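Local coordinates for protein transferrin (Manduca sexta, PDB 6WB6) that carries iron in the insect, binding a single ferric ion per molecule together with carbonate, at residues A[118-123]-A[202-207]. Numbering follows the deposited sequence.
With FE (Fe (III) ion), chain E; CO3 (carbonate ion), chain G; CO3 (carbonate ion), chain F.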
ATOM      1  N   VAL A 118      13.776  -1.382   8.605  1.00 16.93           N
ATOM      2  CA  VAL A 118      12.449  -1.224   9.187  1.00 20.45           C
ATOM      3  C   VAL A 118      11.483  -2.258   8.621  1.00 17.91           C
ATOM      4  O   VAL A 118      11.531  -2.623   7.437  1.00 16.79           O
ATOM      5  CB  VAL A 118      11.910   0.199   8.969  1.00 16.81           C
ATOM      6  CG1 VAL A 118      11.543   0.451   7.521  1.00 18.38           C
ATOM      7  CG2 VAL A 118      10.700   0.431   9.890  1.00 17.53           C
ATOM      8  N   ASN A 119      10.581  -2.714   9.480  1.00 15.64           N
ATOM      9  CA  ASN A 119       9.457  -3.571   9.147  1.00 14.67           C
ATOM     10  C   ASN A 119       9.889  -4.953   8.711  1.00 17.02           C
ATOM     11  O   ASN A 119       9.094  -5.692   8.146  1.00 20.44           O
ATOM     12  CB  ASN A 119       8.584  -2.940   8.068  1.00 18.24           C
ATOM     13  CG  ASN A 119       7.870  -1.710   8.568  1.00 18.97           C
ATOM     14  OD1 ASN A 119       7.475  -1.657   9.720  1.00 18.67           O
ATOM     15  ND2 ASN A 119       7.729  -0.709   7.715  1.00 23.65           N
ATOM     16  N   ARG A 120      11.124  -5.321   8.962  1.00 16.57           N
ATOM     17  CA  ARG A 120      11.605  -6.645   8.602  1.00 17.57           C
ATOM     18  C   ARG A 120      11.528  -7.575   9.804  1.00 17.73           C
ATOM     19  O   ARG A 120      11.361  -7.142  10.945  1.00 14.97           O
ATOM     20  CB  ARG A 120      13.029  -6.547   8.059  1.00 16.39           C
ATOM     21  CG  ARG A 120      13.096  -5.791   6.732  1.00 16.39           C
ATOM     22  CD  ARG A 120      14.533  -5.531   6.204  1.00 16.32           C
ATOM     23  NE  ARG A 120      15.286  -6.748   5.929  1.00 18.13           N
ATOM     24  CZ  ARG A 120      16.371  -6.804   5.149  1.00 22.22           C
ATOM     25  NH1 ARG A 120      16.822  -5.696   4.555  1.00 18.82           N
ATOM     26  NH2 ARG A 120      17.014  -7.971   4.968  1.00 18.19           N
ATOM     27  N   ASN A 121      11.632  -8.880   9.538  1.00 19.81           N
ATOM     28  CA  ASN A 121      11.356  -9.851  10.595  1.00 15.53           C
ATOM     29  C   ASN A 121      12.428  -9.953  11.678  1.00 24.65           C
ATOM     30  O   ASN A 121      12.138  -9.685  12.846  1.00 15.75           O
ATOM     31  CB  ASN A 121      11.131 -11.229   9.993  1.00 16.31           C
ATOM     32  CG  ASN A 121       9.728 -11.381   9.442  1.00 18.35           C
ATOM     33  OD1 ASN A 121       8.777 -11.604  10.193  1.00 22.39           O
ATOM     34  ND2 ASN A 121       9.592 -11.213   8.145  1.00 14.27           N
ATOM     35  N   VAL A 122      13.639 -10.403  11.333  1.00 14.14           N
ATOM     36  CA  VAL A 122      14.609 -10.668  12.392  1.00 14.64           C
ATOM     37  C   VAL A 122      15.169  -9.363  12.921  1.00 18.44           C
ATOM     38  O   VAL A 122      15.556  -9.271  14.097  1.00 16.11           O
ATOM     39  CB  VAL A 122      15.757 -11.590  11.916  1.00 14.23           C
ATOM     40  CG1 VAL A 122      15.195 -12.846  11.279  1.00 15.28           C
ATOM     41  CG2 VAL A 122      16.720 -10.857  10.938  1.00 13.03           C
ATOM     42  N   GLY A 123      15.215  -8.348  12.082  1.00 17.65           N
ATOM     43  CA  GLY A 123      15.854  -7.112  12.484  1.00 20.39           C
ATOM     44  C   GLY A 123      14.936  -6.066  13.051  1.00 22.58           C
ATOM     45  O   GLY A 123      15.413  -5.003  13.455  1.00 24.46           O
ATOM     46  N   SER A 202      23.179  -2.118   6.612  1.00 23.34           N
ATOM     47  CA  SER A 202      21.792  -2.525   6.761  1.00 23.22           C
ATOM     48  C   SER A 202      21.640  -3.902   6.143  1.00 21.08           C
ATOM     49  O   SER A 202      22.569  -4.440   5.537  1.00 18.47           O
ATOM     50  CB  SER A 202      20.831  -1.510   6.117  1.00 22.09           C
ATOM     51  OG  SER A 202      20.995  -1.493   4.711  1.00 23.43           O
ATOM     52  N   GLY A 203      20.483  -4.490   6.333  1.00 18.50           N
ATOM     53  CA  GLY A 203      20.254  -5.824   5.803  1.00 23.33           C
ATOM     54  C   GLY A 203      20.938  -6.868   6.678  1.00 21.91           C
ATOM     55  O   GLY A 203      21.588  -6.553   7.675  1.00 22.79           O
ATOM     56  N   TYR A 204      20.739  -8.132   6.328  1.00 18.93           N
ATOM     57  CA  TYR A 204      21.245  -9.270   7.132  1.00 23.05           C
ATOM     58  C   TYR A 204      22.759  -9.236   7.289  1.00 18.10           C
ATOM     59  O   TYR A 204      23.201  -9.489   8.340  1.00 21.75           O
ATOM     60  CB  TYR A 204      20.832 -10.614   6.551  1.00 17.95           C
ATOM     61  CG  TYR A 204      19.359 -10.831   6.324  1.00 24.86           C
ATOM     62  CD1 TYR A 204      18.490 -11.055   7.372  1.00 21.10           C
ATOM     63  CD2 TYR A 204      18.872 -10.885   5.046  1.00 15.47           C
ATOM     64  CE1 TYR A 204      17.150 -11.287   7.168  1.00 20.57           C
ATOM     65  CE2 TYR A 204      17.553 -11.144   4.813  1.00 22.38           C
ATOM     66  CZ  TYR A 204      16.696 -11.311   5.872  1.00 19.50           C
ATOM     67  OH  TYR A 204      15.458 -11.634   5.590  1.00 17.60           O
ATOM     68  N   GLU A 205      23.477  -8.954   6.231  1.00 15.14           N
ATOM     69  CA  GLU A 205      24.930  -8.921   6.305  1.00 24.55           C
ATOM     70  C   GLU A 205      25.437  -7.584   6.815  1.00 21.09           C
ATOM     71  O   GLU A 205      26.357  -7.550   7.621  1.00 13.59           O
ATOM     72  CB  GLU A 205      25.545  -9.194   4.935  1.00 24.12           C
ATOM     73  CG  GLU A 205      26.991  -9.605   5.014  1.00 35.66           C
ATOM     74  CD  GLU A 205      27.533 -10.026   3.668  1.00 46.23           C
ATOM     75  OE1 GLU A 205      26.715 -10.301   2.753  1.00 39.94           O
ATOM     76  OE2 GLU A 205      28.774 -10.083   3.534  1.00 57.28           O
ATOM     77  N   GLY A 206      24.838  -6.480   6.354  1.00 21.79           N
ATOM     78  CA  GLY A 206      25.255  -5.168   6.809  1.00 18.48           C
ATOM     79  C   GLY A 206      25.094  -4.976   8.302  1.00 16.32           C
ATOM     80  O   GLY A 206      25.871  -4.258   8.929  1.00 18.70           O
ATOM     81  N   ALA A 207      24.101  -5.620   8.903  1.00 15.32           N
ATOM     82  CA  ALA A 207      23.985  -5.533  10.349  1.00 15.25           C
ATOM     83  C   ALA A 207      25.201  -6.136  11.032  1.00 15.01           C
ATOM     84  O   ALA A 207      25.662  -5.621  12.045  1.00 19.06           O
ATOM     85  CB  ALA A 207      22.720  -6.235  10.819  1.00 21.90           C
TER
HETATM   86 FE    FE E 701      13.700 -10.934   6.507  1.00 13.92          FE
HETATM   87  C   CO3 G 703      14.626  -9.585   8.124  1.00 17.81           C
HETATM   88  O1  CO3 G 703      14.780  -9.161   6.906  1.00 17.99           O
HETATM   89  O2  CO3 G 703      14.915  -8.759   9.062  1.00 18.02           O
HETATM   90  O3  CO3 G 703      14.189 -10.769   8.434  1.00 17.22           O
HETATM   91  C   CO3 F 702      11.916  -9.492   5.402  1.00 26.09           C
HETATM   92  O1  CO3 F 702      10.926  -8.812   4.912  1.00 30.85           O
HETATM   93  O2  CO3 F 702      12.920  -9.943   4.618  1.00 14.79           O
HETATM   94  O3  CO3 F 702      11.858  -9.712   6.697  1.00 13.84           O
HETATM   95  O   HOH W   1      19.539  -7.992   3.496  1.00 12.60           O
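R120 and Y204 meet through torsions that set CG of each anti to its own carbonyl carbon (chi1 -66° and -55°); a bend at chi3 of R120 then swings its guanidinium against one face of the Y204 ring. The two planes stand 84° apart, the arginine presenting an edge to the ring face in a cation-pi contact, with R120 NH2 3.2 Å from Y204 CE2 and set toward the rim. At the ring edge, V122 CG2 packs 3.8 Å from Y204 CE1. A water accepts from both R120 NH2 and the backbone N of Y204, tying the arginine to the backbone of Y204. Beyond the ring, Y204 OH binds the ferric ion at 2.1 Å, and two carbonates each supply two oxygens, in the anion-assisted iron site characteristic of transferrins. R120, at the N-cap position of helix 121-131, gives its NE to O1 of the chain G carbonate at 2.7 Å in a nearly straight bond, while V122 N and G123 N hold O3 and O2 of the same carbonate, so that the first turn of the helix probably helps to neutralise the anion. The chain F carbonate is gripped at O3 by both N121 N and N121 ND2. An alanine in place of R120 would probably cost O1 of the chain G carbonate its hydrogen bond from the arginine and remove the R120 cation-pi contact from the Y204 ring. Y90 is the other protein ligand of the iron, and T116 OG1 also hydrogen-bonds carbonate. The contact thus joins helix 121-131 to helix 203-213 beside strand 90-97, with F225 of helix 223-229 meeting the Y204 ring.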